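Local coordinates for protein sialyltransferase 0160 (Photobacterium damselae, PDB 4R84) that probably transfers sialic acid from the donor CMP-sialic acid to acceptor sugars, as a glycosyltransferase of the GT-B structural group, at residues Trp246-Glu257 / Glu303-Tyr312; Leu356-Thr364 / Pro443-Tyr454. All coordinates share one frame; numbering follows the deposited sequence.

Contact 1. Residues Trp246-Glu257 / Glu303-Tyr312; sequences WKDTPNKIETLE and EANLHDLRDY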
loop_
_atom_site.group_PDB
_atom_site.type_symbol
_atom_site.label_atom_id
_atom_site.label_comp_id
_atom_site.label_asym_id
_atom_site.label_seq_id
_atom_site.Cartn_x
_atom_site.Cartn_y
_atom_site.Cartn_z
ATOM N N TRP A 246 17.213 4.074 -16.834
ATOM C CA TRP A 246 18.143 4.892 -16.051
ATOM C C TRP A 246 19.424 4.137 -15.658
ATOM O O TRP A 246 20.427 4.756 -15.284
ATOM C CB TRP A 246 17.399 5.399 -14.800
ATOM C CG TRP A 246 18.209 6.081 -13.750
ATOM C CD1 TRP A 246 18.554 7.403 -13.698
ATOM C CD2 TRP A 246 18.715 5.486 -12.554
ATOM N NE1 TRP A 246 19.272 7.656 -12.550
ATOM C CE2 TRP A 246 19.380 6.493 -11.830
ATOM C CE3 TRP A 246 18.683 4.190 -12.034
ATOM C CZ2 TRP A 246 20.012 6.243 -10.614
ATOM C CZ3 TRP A 246 19.305 3.944 -10.844
ATOM C CH2 TRP A 246 19.964 4.966 -10.136
ATOM N N LYS A 247 19.398 2.810 -15.762
ATOM C CA LYS A 247 20.414 1.970 -15.124
ATOM C C LYS A 247 21.822 2.167 -15.693
ATOM O O LYS A 247 22.810 1.894 -15.007
ATOM C CB LYS A 247 20.022 0.488 -15.210
ATOM C CG LYS A 247 20.024 -0.136 -16.615
ATOM C CD LYS A 247 19.668 -1.623 -16.529
ATOM C CE LYS A 247 19.465 -2.273 -17.900
ATOM N NZ LYS A 247 20.651 -2.097 -18.788
ATOM N N ASP A 248 21.915 2.650 -16.931
ATOM C CA ASP A 248 23.224 2.819 -17.557
ATOM C C ASP A 248 23.734 4.255 -17.492
ATOM O O ASP A 248 24.810 4.553 -18.003
ATOM C CB ASP A 248 23.169 2.350 -19.015
ATOM C CG ASP A 248 22.801 0.883 -19.138
ATOM O OD1 ASP A 248 23.388 0.065 -18.398
ATOM O OD2 ASP A 248 21.921 0.550 -19.961
ATOM N N THR A 249 22.976 5.135 -16.837
ATOM C CA THR A 249 23.361 6.535 -16.701
ATOM C C THR A 249 24.693 6.670 -15.964
ATOM O O THR A 249 24.855 6.135 -14.870
ATOM C CB THR A 249 22.276 7.336 -15.952
ATOM O OG1 THR A 249 21.025 7.203 -16.638
ATOM C CG2 THR A 249 22.648 8.801 -15.882
ATOM N N PRO A 250 25.652 7.395 -16.560
ATOM C CA PRO A 250 26.977 7.541 -15.943
ATOM C C PRO A 250 26.932 8.302 -14.623
ATOM O O PRO A 250 26.227 9.306 -14.518
ATOM C CB PRO A 250 27.773 8.320 -17.000
ATOM C CG PRO A 250 26.735 9.051 -17.782
ATOM C CD PRO A 250 25.560 8.117 -17.840
ATOM N N ASN A 251 27.675 7.808 -13.638
ATOM C CA ASN A 251 27.806 8.463 -12.340
ATOM C C ASN A 251 26.469 8.642 -11.637
ATOM O O ASN A 251 26.281 9.630 -10.926
ATOM C CB ASN A 251 28.455 9.840 -12.504
ATOM C CG ASN A 251 29.593 9.838 -13.499
ATOM O OD1 ASN A 251 30.489 8.994 -13.439
ATOM N ND2 ASN A 251 29.547 10.770 -14.445
ATOM N N LYS A 252 25.545 7.703 -11.832
ATOM C CA LYS A 252 24.157 7.940 -11.431
ATOM C C LYS A 252 23.953 8.021 -9.911
ATOM O O LYS A 252 23.144 8.820 -9.446
ATOM C CB LYS A 252 23.231 6.868 -12.029
ATOM C CG LYS A 252 23.567 5.434 -11.664
ATOM C CD LYS A 252 22.618 4.465 -12.374
ATOM C CE LYS A 252 22.707 3.053 -11.803
ATOM N NZ LYS A 252 24.004 2.380 -12.153
ATOM N N ILE A 253 24.667 7.208 -9.134
ATOM C CA ILE A 253 24.519 7.279 -7.676
ATOM C C ILE A 253 25.180 8.552 -7.144
ATOM O O ILE A 253 24.649 9.203 -6.247
ATOM C CB ILE A 253 25.089 6.039 -6.966
ATOM C CG1 ILE A 253 24.281 4.804 -7.356
ATOM C CG2 ILE A 253 25.058 6.214 -5.457
ATOM C CD1 ILE A 253 22.786 4.970 -7.180
ATOM N N GLU A 254 26.331 8.909 -7.703
ATOM C CA GLU A 254 26.981 10.165 -7.343
ATOM C C GLU A 254 26.055 11.351 -7.594
ATOM O O GLU A 254 25.979 12.283 -6.787
ATOM C CB GLU A 254 28.272 10.347 -8.138
ATOM C CG GLU A 254 29.085 11.553 -7.727
ATOM C CD GLU A 254 30.322 11.719 -8.583
ATOM O OE1 GLU A 254 30.879 10.689 -9.017
ATOM O OE2 GLU A 254 30.724 12.876 -8.837
ATOM N N THR A 255 25.341 11.309 -8.713
ATOM C CA THR A 255 24.382 12.360 -9.017
ATOM C C THR A 255 23.249 12.343 -7.981
ATOM O O THR A 255 22.844 13.402 -7.486
ATOM C CB THR A 255 23.832 12.212 -10.437
ATOM O OG1 THR A 255 24.926 12.278 -11.363
ATOM C CG2 THR A 255 22.850 13.326 -10.753
ATOM N N LEU A 256 22.769 11.151 -7.628
ATOM C CA LEU A 256 21.740 11.019 -6.592
ATOM C C LEU A 256 22.167 11.670 -5.284
ATOM O O LEU A 256 21.443 12.502 -4.723
ATOM C CB LEU A 256 21.418 9.552 -6.311
ATOM C CG LEU A 256 20.378 8.839 -7.155
ATOM C CD1 LEU A 256 19.992 7.530 -6.491
ATOM C CD2 LEU A 256 19.171 9.732 -7.361
ATOM N N GLU A 257 23.351 11.291 -4.813
ATOM C CA GLU A 257 23.913 11.835 -3.585
ATOM C C GLU A 257 24.017 13.345 -3.643
ATOM O O GLU A 257 23.722 14.036 -2.668
ATOM C CB GLU A 257 25.303 11.243 -3.332
ATOM C CG GLU A 257 25.306 9.880 -2.665
ATOM C CD GLU A 257 26.644 9.191 -2.726
ATOM O OE1 GLU A 257 27.601 9.771 -3.300
ATOM O OE2 GLU A 257 26.772 8.053 -2.188
ATOM N N GLU A 303 19.468 -7.301 -11.813
ATOM C CA GLU A 303 20.011 -6.347 -12.769
ATOM C C GLU A 303 21.310 -5.751 -12.245
ATOM O O GLU A 303 21.306 -4.897 -11.364
ATOM C CB GLU A 303 18.979 -5.260 -13.092
ATOM C CG GLU A 303 19.526 -4.158 -13.960
ATOM C CD GLU A 303 20.171 -4.702 -15.228
ATOM O OE1 GLU A 303 19.463 -5.290 -16.067
ATOM O OE2 GLU A 303 21.403 -4.542 -15.374
ATOM N N ALA A 304 22.434 -6.201 -12.802
ATOM C CA ALA A 304 23.732 -5.881 -12.219
ATOM C C ALA A 304 24.017 -4.387 -12.187
ATOM O O ALA A 304 24.711 -3.915 -11.285
ATOM C CB ALA A 304 24.841 -6.605 -12.967
ATOM N N ASN A 305 23.462 -3.635 -13.137
ATOM C CA ASN A 305 23.696 -2.193 -13.163
ATOM C C ASN A 305 22.839 -1.429 -12.147
ATOM O O ASN A 305 22.854 -0.200 -12.132
ATOM C CB ASN A 305 23.438 -1.626 -14.555
ATOM C CG ASN A 305 24.576 -1.927 -15.522
ATOM O OD1 ASN A 305 25.744 -1.902 -15.146
ATOM N ND2 ASN A 305 24.236 -2.215 -16.771
ATOM N N LEU A 306 22.104 -2.156 -11.313
ATOM C CA LEU A 306 21.328 -1.531 -10.242
ATOM C C LEU A 306 21.853 -1.911 -8.862
ATOM O O LEU A 306 21.261 -1.543 -7.841
ATOM C CB LEU A 306 19.845 -1.912 -10.340
ATOM C CG LEU A 306 19.066 -1.286 -11.500
ATOM C CD1 LEU A 306 17.621 -1.758 -11.479
ATOM C CD2 LEU A 306 19.127 0.245 -11.510
ATOM N N HIS A 307 22.956 -2.652 -8.825
ATOM C CA HIS A 307 23.567 -3.018 -7.551
ATOM C C HIS A 307 23.974 -1.771 -6.772
ATOM O O HIS A 307 23.916 -1.751 -5.539
ATOM C CB HIS A 307 24.778 -3.919 -7.779
ATOM C CG HIS A 307 24.417 -5.320 -8.154
ATOM N ND1 HIS A 307 25.363 -6.291 -8.409
ATOM C CD2 HIS A 307 23.212 -5.910 -8.339
ATOM C CE1 HIS A 307 24.755 -7.423 -8.720
ATOM N NE2 HIS A 307 23.450 -7.218 -8.685
ATOM N N ASP A 308 24.382 -0.727 -7.492
ATOM C CA ASP A 308 24.791 0.508 -6.840
ATOM C C ASP A 308 23.583 1.211 -6.205
ATOM O O ASP A 308 23.701 1.801 -5.122
ATOM C CB ASP A 308 25.522 1.431 -7.823
ATOM C CG ASP A 308 24.710 1.746 -9.073
ATOM O OD1 ASP A 308 23.604 1.184 -9.255
ATOM O OD2 ASP A 308 25.212 2.543 -9.899
ATOM N N LEU A 309 22.424 1.136 -6.857
ATOM C CA LEU A 309 21.203 1.677 -6.257
ATOM C C LEU A 309 20.766 0.828 -5.061
ATOM O O LEU A 309 20.373 1.364 -4.013
ATOM C CB LEU A 309 20.079 1.765 -7.293
ATOM C CG LEU A 309 18.763 2.275 -6.687
ATOM C CD1 LEU A 309 18.925 3.695 -6.148
ATOM C CD2 LEU A 309 17.624 2.221 -7.710
ATOM N N ARG A 310 20.870 -0.491 -5.205
ATOM C CA ARG A 310 20.572 -1.411 -4.107
ATOM C C ARG A 310 21.337 -1.039 -2.841
ATOM O O ARG A 310 20.764 -0.953 -1.734
ATOM C CB ARG A 310 20.935 -2.843 -4.503
ATOM C CG ARG A 310 20.656 -3.863 -3.420
ATOM C CD ARG A 310 21.255 -5.190 -3.778
ATOM N NE ARG A 310 22.701 -5.087 -3.992
ATOM C CZ ARG A 310 23.435 -6.051 -4.531
ATOM N NH1 ARG A 310 22.851 -7.175 -4.923
ATOM N NH2 ARG A 310 24.741 -5.884 -4.697
ATOM N N ASP A 311 22.625 -0.781 -3.019
ATOM C CA ASP A 311 23.481 -0.401 -1.901
ATOM C C ASP A 311 23.105 0.968 -1.353
ATOM O O ASP A 311 23.132 1.184 -0.143
ATOM C CB ASP A 311 24.950 -0.409 -2.322
ATOM C CG ASP A 311 25.449 -1.801 -2.663
ATOM O OD1 ASP A 311 24.816 -2.785 -2.217
ATOM O OD2 ASP A 311 26.470 -1.910 -3.376
ATOM N N TYR A 312 22.736 1.875 -2.254
ATOM C CA TYR A 312 22.375 3.245 -1.888
ATOM C C TYR A 312 21.095 3.290 -1.070
ATOM O O TYR A 312 20.966 4.106 -0.156
ATOM C CB TYR A 312 22.209 4.108 -3.144
ATOM C CG TYR A 312 21.981 5.579 -2.867
ATOM C CD1 TYR A 312 23.009 6.378 -2.390
ATOM C CD2 TYR A 312 20.735 6.167 -3.077
ATOM C CE1 TYR A 312 22.811 7.719 -2.134
ATOM C CE2 TYR A 312 20.526 7.510 -2.831
ATOM C CZ TYR A 312 21.574 8.287 -2.360
ATOM O OH TYR A 312 21.396 9.628 -2.104
HETATM O O HOH W 1 26.917 4.904 -9.815
#

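Contact 2. Residues Leu356-Thr364 / Pro443-Tyr454; sequences LPNFIFTGT and PDTVAGIASSLY. With CA (calcium ion), chain F; CSF (cytidine-5'-monophosphate-3-fluoro-N-acetyl-neuraminic acid), chain E.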
loop_
_atom_site.group_PDB
_atom_site.type_symbol
_atom_site.label_atom_id
_atom_site.label_comp_id
_atom_site.label_asym_id
_atom_site.label_seq_id
_atom_site.Cartn_x
_atom_site.Cartn_y
_atom_site.Cartn_z
ATOM N N LEU A 356 -12.367 -28.414 -14.105
ATOM C CA LEU A 356 -11.200 -27.963 -14.863
ATOM C C LEU A 356 -10.428 -26.856 -14.152
ATOM O O LEU A 356 -11.007 -26.081 -13.405
ATOM C CB LEU A 356 -11.597 -27.459 -16.251
ATOM C CG LEU A 356 -12.048 -28.509 -17.267
ATOM C CD1 LEU A 356 -12.315 -27.830 -18.615
ATOM C CD2 LEU A 356 -10.983 -29.579 -17.388
ATOM N N PRO A 357 -9.108 -26.783 -14.393
ATOM C CA PRO A 357 -8.333 -25.644 -13.902
ATOM C C PRO A 357 -8.824 -24.369 -14.558
ATOM O O PRO A 357 -9.488 -24.403 -15.600
ATOM C CB PRO A 357 -6.899 -25.970 -14.320
ATOM C CG PRO A 357 -7.051 -26.932 -15.478
ATOM C CD PRO A 357 -8.281 -27.730 -15.171
ATOM N N ASN A 358 -8.496 -23.242 -13.943
ATOM C CA ASN A 358 -9.097 -21.969 -14.309
ATOM C C ASN A 358 -8.147 -21.008 -15.024
ATOM O O ASN A 358 -7.001 -20.822 -14.618
ATOM C CB ASN A 358 -9.675 -21.344 -13.031
ATOM C CG ASN A 358 -10.621 -22.308 -12.316
ATOM O OD1 ASN A 358 -11.580 -22.785 -12.920
ATOM N ND2 ASN A 358 -10.315 -22.650 -11.060
ATOM N N PHE A 359 -8.650 -20.417 -16.108
ATOM C CA PHE A 359 -7.902 -19.489 -16.944
ATOM C C PHE A 359 -8.590 -18.151 -16.964
ATOM O O PHE A 359 -9.772 -18.084 -17.271
ATOM C CB PHE A 359 -7.776 -20.055 -18.378
ATOM C CG PHE A 359 -7.526 -19.020 -19.466
ATOM C CD1 PHE A 359 -6.417 -18.178 -19.436
ATOM C CD2 PHE A 359 -8.384 -18.937 -20.561
ATOM C CE1 PHE A 359 -6.180 -17.254 -20.462
ATOM C CE2 PHE A 359 -8.155 -18.014 -21.599
ATOM C CZ PHE A 359 -7.054 -17.166 -21.545
ATOM N N ILE A 360 -7.862 -17.093 -16.612
ATOM C CA ILE A 360 -8.378 -15.749 -16.795
ATOM C C ILE A 360 -7.733 -15.077 -17.987
ATOM O O ILE A 360 -6.508 -14.940 -18.046
ATOM C CB ILE A 360 -8.131 -14.854 -15.565
ATOM C CG1 ILE A 360 -8.907 -15.364 -14.366
ATOM C CG2 ILE A 360 -8.539 -13.425 -15.892
ATOM C CD1 ILE A 360 -8.630 -14.540 -13.099
ATOM N N PHE A 361 -8.565 -14.632 -18.922
ATOM C CA PHE A 361 -8.103 -13.771 -19.997
ATOM C C PHE A 361 -8.206 -12.314 -19.556
ATOM O O PHE A 361 -9.278 -11.868 -19.148
ATOM C CB PHE A 361 -8.924 -13.985 -21.275
ATOM C CG PHE A 361 -8.578 -13.024 -22.381
ATOM C CD1 PHE A 361 -7.489 -13.262 -23.196
ATOM C CD2 PHE A 361 -9.339 -11.884 -22.605
ATOM C CE1 PHE A 361 -7.162 -12.380 -24.220
ATOM C CE2 PHE A 361 -9.009 -10.993 -23.627
ATOM C CZ PHE A 361 -7.918 -11.249 -24.429
ATOM N N THR A 362 -7.109 -11.571 -19.688
ATOM C CA THR A 362 -7.142 -10.156 -19.320
ATOM C C THR A 362 -7.377 -9.286 -20.553
ATOM O O THR A 362 -6.530 -9.212 -21.452
ATOM C CB THR A 362 -5.837 -9.725 -18.637
ATOM O OG1 THR A 362 -4.742 -9.937 -19.523
ATOM C CG2 THR A 362 -5.595 -10.542 -17.370
ATOM N N GLY A 363 -8.521 -8.615 -20.597
ATOM C CA GLY A 363 -8.852 -7.785 -21.748
ATOM C C GLY A 363 -8.186 -6.418 -21.732
ATOM O O GLY A 363 -7.584 -6.021 -20.741
ATOM N N THR A 364 -8.276 -5.698 -22.846
ATOM C CA THR A 364 -7.837 -4.304 -22.873
ATOM C C THR A 364 -8.888 -3.445 -23.556
ATOM O O THR A 364 -9.972 -3.922 -23.879
ATOM C CB THR A 364 -6.493 -4.139 -23.595
ATOM O OG1 THR A 364 -5.980 -2.819 -23.351
ATOM C CG2 THR A 364 -6.667 -4.378 -25.099
ATOM N N PRO A 443 -5.930 -17.384 -10.541
ATOM C CA PRO A 443 -6.355 -18.666 -11.105
ATOM C C PRO A 443 -5.164 -19.561 -11.386
ATOM O O PRO A 443 -4.056 -19.265 -10.937
ATOM C CB PRO A 443 -7.035 -18.250 -12.403
ATOM C CG PRO A 443 -6.175 -17.106 -12.873
ATOM C CD PRO A 443 -5.881 -16.331 -11.576
ATOM N N ASP A 444 -5.392 -20.646 -12.118
ATOM C CA ASP A 444 -4.305 -21.533 -12.489
ATOM C C ASP A 444 -3.425 -20.924 -13.572
ATOM O O ASP A 444 -2.211 -21.115 -13.577
ATOM C CB ASP A 444 -4.861 -22.882 -12.927
ATOM C CG ASP A 444 -5.567 -23.593 -11.802
ATOM O OD1 ASP A 444 -4.857 -24.138 -10.941
ATOM O OD2 ASP A 444 -6.817 -23.598 -11.764
ATOM N N THR A 445 -4.030 -20.162 -14.479
ATOM C CA THR A 445 -3.238 -19.527 -15.514
ATOM C C THR A 445 -3.894 -18.223 -15.947
ATOM O O THR A 445 -5.121 -18.086 -15.914
ATOM C CB THR A 445 -3.029 -20.466 -16.741
ATOM O OG1 THR A 445 -1.876 -20.051 -17.478
ATOM C CG2 THR A 445 -4.252 -20.480 -17.679
ATOM N N VAL A 446 -3.051 -17.271 -16.329
ATOM C CA VAL A 446 -3.479 -15.946 -16.760
ATOM C C VAL A 446 -2.830 -15.608 -18.078
ATOM O O VAL A 446 -1.625 -15.755 -18.225
ATOM C CB VAL A 446 -3.096 -14.864 -15.738
ATOM C CG1 VAL A 446 -3.655 -13.493 -16.176
ATOM C CG2 VAL A 446 -3.595 -15.238 -14.358
ATOM N N ALA A 447 -3.613 -15.120 -19.032
ATOM C CA ALA A 447 -3.033 -14.702 -20.298
ATOM C C ALA A 447 -3.877 -13.611 -20.909
ATOM O O ALA A 447 -5.034 -13.432 -20.538
ATOM C CB ALA A 447 -2.925 -15.885 -21.272
ATOM N N GLY A 448 -3.302 -12.891 -21.862
ATOM C CA GLY A 448 -4.051 -11.847 -22.526
ATOM C C GLY A 448 -3.219 -10.638 -22.861
ATOM O O GLY A 448 -2.018 -10.731 -23.062
ATOM N N ILE A 449 -3.863 -9.481 -22.908
ATOM C CA ILE A 449 -3.187 -8.291 -23.378
ATOM C C ILE A 449 -2.298 -7.725 -22.284
ATOM O O ILE A 449 -2.706 -7.685 -21.124
ATOM C CB ILE A 449 -4.207 -7.221 -23.835
ATOM C CG1 ILE A 449 -5.276 -7.838 -24.749
ATOM C CG2 ILE A 449 -3.494 -6.043 -24.483
ATOM C CD1 ILE A 449 -4.742 -8.562 -26.003
ATOM N N ALA A 450 -1.090 -7.301 -22.656
ATOM C CA ALA A 450 -0.132 -6.720 -21.715
ATOM C C ALA A 450 -0.754 -5.648 -20.853
ATOM O O ALA A 450 -1.596 -4.881 -21.307
ATOM C CB ALA A 450 1.057 -6.152 -22.443
ATOM N N SER A 451 -0.332 -5.635 -19.599
ATOM C CA SER A 451 -0.776 -4.660 -18.618
ATOM C C SER A 451 0.171 -4.752 -17.431
ATOM O O SER A 451 0.841 -5.772 -17.238
ATOM C CB SER A 451 -2.211 -4.920 -18.181
ATOM O OG SER A 451 -2.500 -4.205 -16.989
ATOM N N SER A 452 0.224 -3.672 -16.652
ATOM C CA SER A 452 1.008 -3.614 -15.430
ATOM C C SER A 452 0.631 -4.746 -14.471
ATOM O O SER A 452 1.425 -5.151 -13.624
ATOM C CB SER A 452 0.819 -2.234 -14.767
ATOM O OG SER A 452 1.586 -2.145 -13.597
ATOM N N LEU A 453 -0.593 -5.248 -14.595
ATOM C CA LEU A 453 -1.080 -6.281 -13.700
ATOM C C LEU A 453 -0.208 -7.546 -13.747
ATOM O O LEU A 453 -0.200 -8.322 -12.794
ATOM C CB LEU A 453 -2.544 -6.623 -14.021
ATOM C CG LEU A 453 -2.869 -7.338 -15.342
ATOM C CD1 LEU A 453 -2.769 -8.864 -15.206
ATOM C CD2 LEU A 453 -4.279 -6.911 -15.808
ATOM N N TYR A 454 0.519 -7.760 -14.848
ATOM C CA TYR A 454 1.338 -8.973 -14.974
ATOM C C TYR A 454 2.583 -8.936 -14.090
ATOM O O TYR A 454 3.242 -9.960 -13.905
ATOM C CB TYR A 454 1.732 -9.215 -16.447
ATOM C CG TYR A 454 0.604 -9.868 -17.197
ATOM C CD1 TYR A 454 0.413 -11.242 -17.139
ATOM C CD2 TYR A 454 -0.321 -9.100 -17.888
ATOM C CE1 TYR A 454 -0.654 -11.841 -17.784
ATOM C CE2 TYR A 454 -1.379 -9.681 -18.530
ATOM C CZ TYR A 454 -1.546 -11.045 -18.477
ATOM O OH TYR A 454 -2.619 -11.596 -19.128
HETATM CA CA CA F . -12.819 -24.857 -12.532
HETATM C C5A CSF E . -0.680 2.236 -20.624
HETATM C C4A CSF E . -1.041 2.843 -19.274
HETATM C C2A CSF E . -3.181 1.493 -19.308
HETATM O O6A CSF E . -2.717 0.948 -20.556
HETATM C C6A CSF E . -1.304 0.848 -20.699
HETATM C C3A CSF E . -2.561 2.883 -19.080
HETATM O O4A CSF E . -0.494 4.167 -19.204
HETATM N N5A CSF E . 0.757 2.130 -20.739
HETATM C C7A CSF E . -1.030 0.236 -22.059
HETATM C C8A CSF E . -1.636 -1.154 -22.140
HETATM C C9A CSF E . -1.187 -1.852 -23.418
HETATM O O9A CSF E . -1.755 -3.161 -23.415
HETATM O O8A CSF E . -1.163 -1.906 -21.023
HETATM O O7A CSF E . -1.626 1.049 -23.072
HETATM C C1A CSF E . -4.690 1.614 -19.363
HETATM O OBA CSF E . -5.299 1.968 -18.334
HETATM O OAA CSF E . -5.293 1.373 -20.436
HETATM O O1A CSF E . -2.839 0.691 -18.175
HETATM O O2A CSF E . -1.716 -1.340 -17.271
HETATM N N1 CSF E . -6.869 -3.620 -15.421
HETATM C C2 CSF E . -7.687 -4.671 -14.977
HETATM N N3 CSF E . -8.048 -5.651 -15.836
HETATM C C4 CSF E . -7.608 -5.610 -17.111
HETATM C C5 CSF E . -6.806 -4.564 -17.566
HETATM C C6 CSF E . -6.446 -3.550 -16.685
HETATM C "C3'" CSF E . -4.242 -2.228 -14.168
HETATM C "C2'" CSF E . -5.412 -2.935 -13.536
HETATM C "C1'" CSF E . -6.547 -2.554 -14.459
HETATM O "O4'" CSF E . -6.152 -1.367 -15.152
HETATM C "C4'" CSF E . -4.883 -0.948 -14.653
HETATM P PA CSF E . -2.970 -0.912 -17.991
HETATM O "O5'" CSF E . -4.102 -1.119 -16.897
HETATM C "C5'" CSF E . -4.106 -0.269 -15.760
HETATM O "O3'" CSF E . -3.183 -2.033 -13.239
HETATM O "O2'" CSF E . -5.708 -2.361 -12.256
HETATM N N4 CSF E . -7.969 -6.592 -17.974
HETATM O O2 CSF E . -8.076 -4.683 -13.779
HETATM O O3A CSF E . -3.422 -1.614 -19.243
HETATM C C10 CSF E . 1.444 2.606 -21.781
HETATM O O10 CSF E . 0.920 3.251 -22.678
HETATM C C11 CSF E . 2.911 2.277 -21.790
HETATM F F3A CSF E . -3.132 3.762 -19.971
HETATM O O HOH W 2 -7.945 -21.289 -9.762
HETATM O O HOH W 3 -11.403 -25.599 -10.837
HETATM O O HOH W 4 -4.778 -5.967 -20.277
HETATM O O HOH W 5 -15.000 -23.486 -12.900
#

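Contact 1. Residues Trp246-Glu257 / Glu303-Tyr312
The start of helix 252-267 packs beside helix 307-313, probably in one of the two Rossmann-like GT-B domains, that of the mixed sheet; the axes of the short segments 252-257 and 307-312 lie 10.3 Å apart at 31°, and Lys252 meets Asp308 across them. Lys252 NZ lies 2.6 Å from Asp308 OD2, on its syn lone pair, in a hydrogen-bonded salt bridge. The same ammonium donates to Asn305 O at 2.8 Å and, within its own segment, to Lys247 O, so three acceptors grip it. The bend at the end of the lysine chain (chi4 -71°) turns NZ to them, while CD lies over one face of the Trp246 ring, toward its rim. Water 1 accepts from Ile253 N and donates to Asp308 OD2. Tyr312 is bordered by Ile253 CG2 (3.7 Å from CD1), Leu256 CD1 (3.7 Å from CE2) and Glu257 CG; its hydroxyl bonds Asn283. Ile253 CD1 reaches the backbone at Leu309 CA, and Trp246 puts its ring edge against Leu306 CD2, 3.8 Å from CZ3. A buried lysine with two backbone carbonyls and one carboxylate around it is probably held charged, its ammonium tying the turn at Lys247 to the start of helix 307-313.

Contact 2. Residues Leu356-Thr364 / Pro443-Tyr454
Strands 358-362 and 445-447 pair in a parallel sheet of the Rossmann-like kind expected of a GT-B enzyme, Phe359 beside Thr445, the axes of these short segments 4.8 Å apart at 20°. Backbone bonds form the ladder: Thr445 N to Asn358 O, Ile360 N to Thr445 O (3.0 Å), Ala447 N to Ile360 O, Thr362 N to Ala447 O, and Ile449 N to Thr362 O (3.1 Å). Among polar side chains, Asp444 OD2 receives Asn358 N at 2.8 Å on its anti side, at 168°. Asn358 OD1 and Leu356 O bind the calcium ion, completed by Tyr351, Ser354, Asp401 and waters. Thr362 OG1 and Tyr454 OH share a hydrogen bond of 2.7 Å, in which either could be the donor.

Apolar contacts lie on both faces. Phe359 turns its ring edge to Ala447, CE1 lying 3.6 Å from CB, whereas Ile360 packs CD1 against Pro443 CG on the other face, the two side chains at about a right angle. Gly448, at phi 143°, lets the chain turn its corner beside Phe361.

The ends of these strands line the pocket of the bound CMP-3-fluoro-N-acetylneuraminic acid: Gly363 O accepts from cytosine N4 at 2.9 Å; Ser451 OG and Ser452 N both donate to phosphate O2A, and Ala450 O takes sugar hydroxyls O8A and O9A. Strand 358-362 also pairs with strand 401-405, and Phe361 packs on helix 373-388.

Overall arrangement
Along the chain, contact 1 closes before contact 2 opens, and both fall within the sialyltransferase part of the protein. Their centres lie 34 Å apart and their nearest atoms about 16 Å, so they do not touch. Contact 1 joins two helices that alternate along the chain with strands 225-233, 290-294 and 317-319 of the larger mixed sheet. Contact 2 joins neighbouring strands of the separate four-stranded parallel sheet, 445-447 being one of its two edge strands, with 358-362 next to it. The two thus belong to different sheet systems, consistent with the two Rossmann-like halves of a GT-B enzyme; contact 2 holds part of the donor pocket, whereas contact 1 is structural packing.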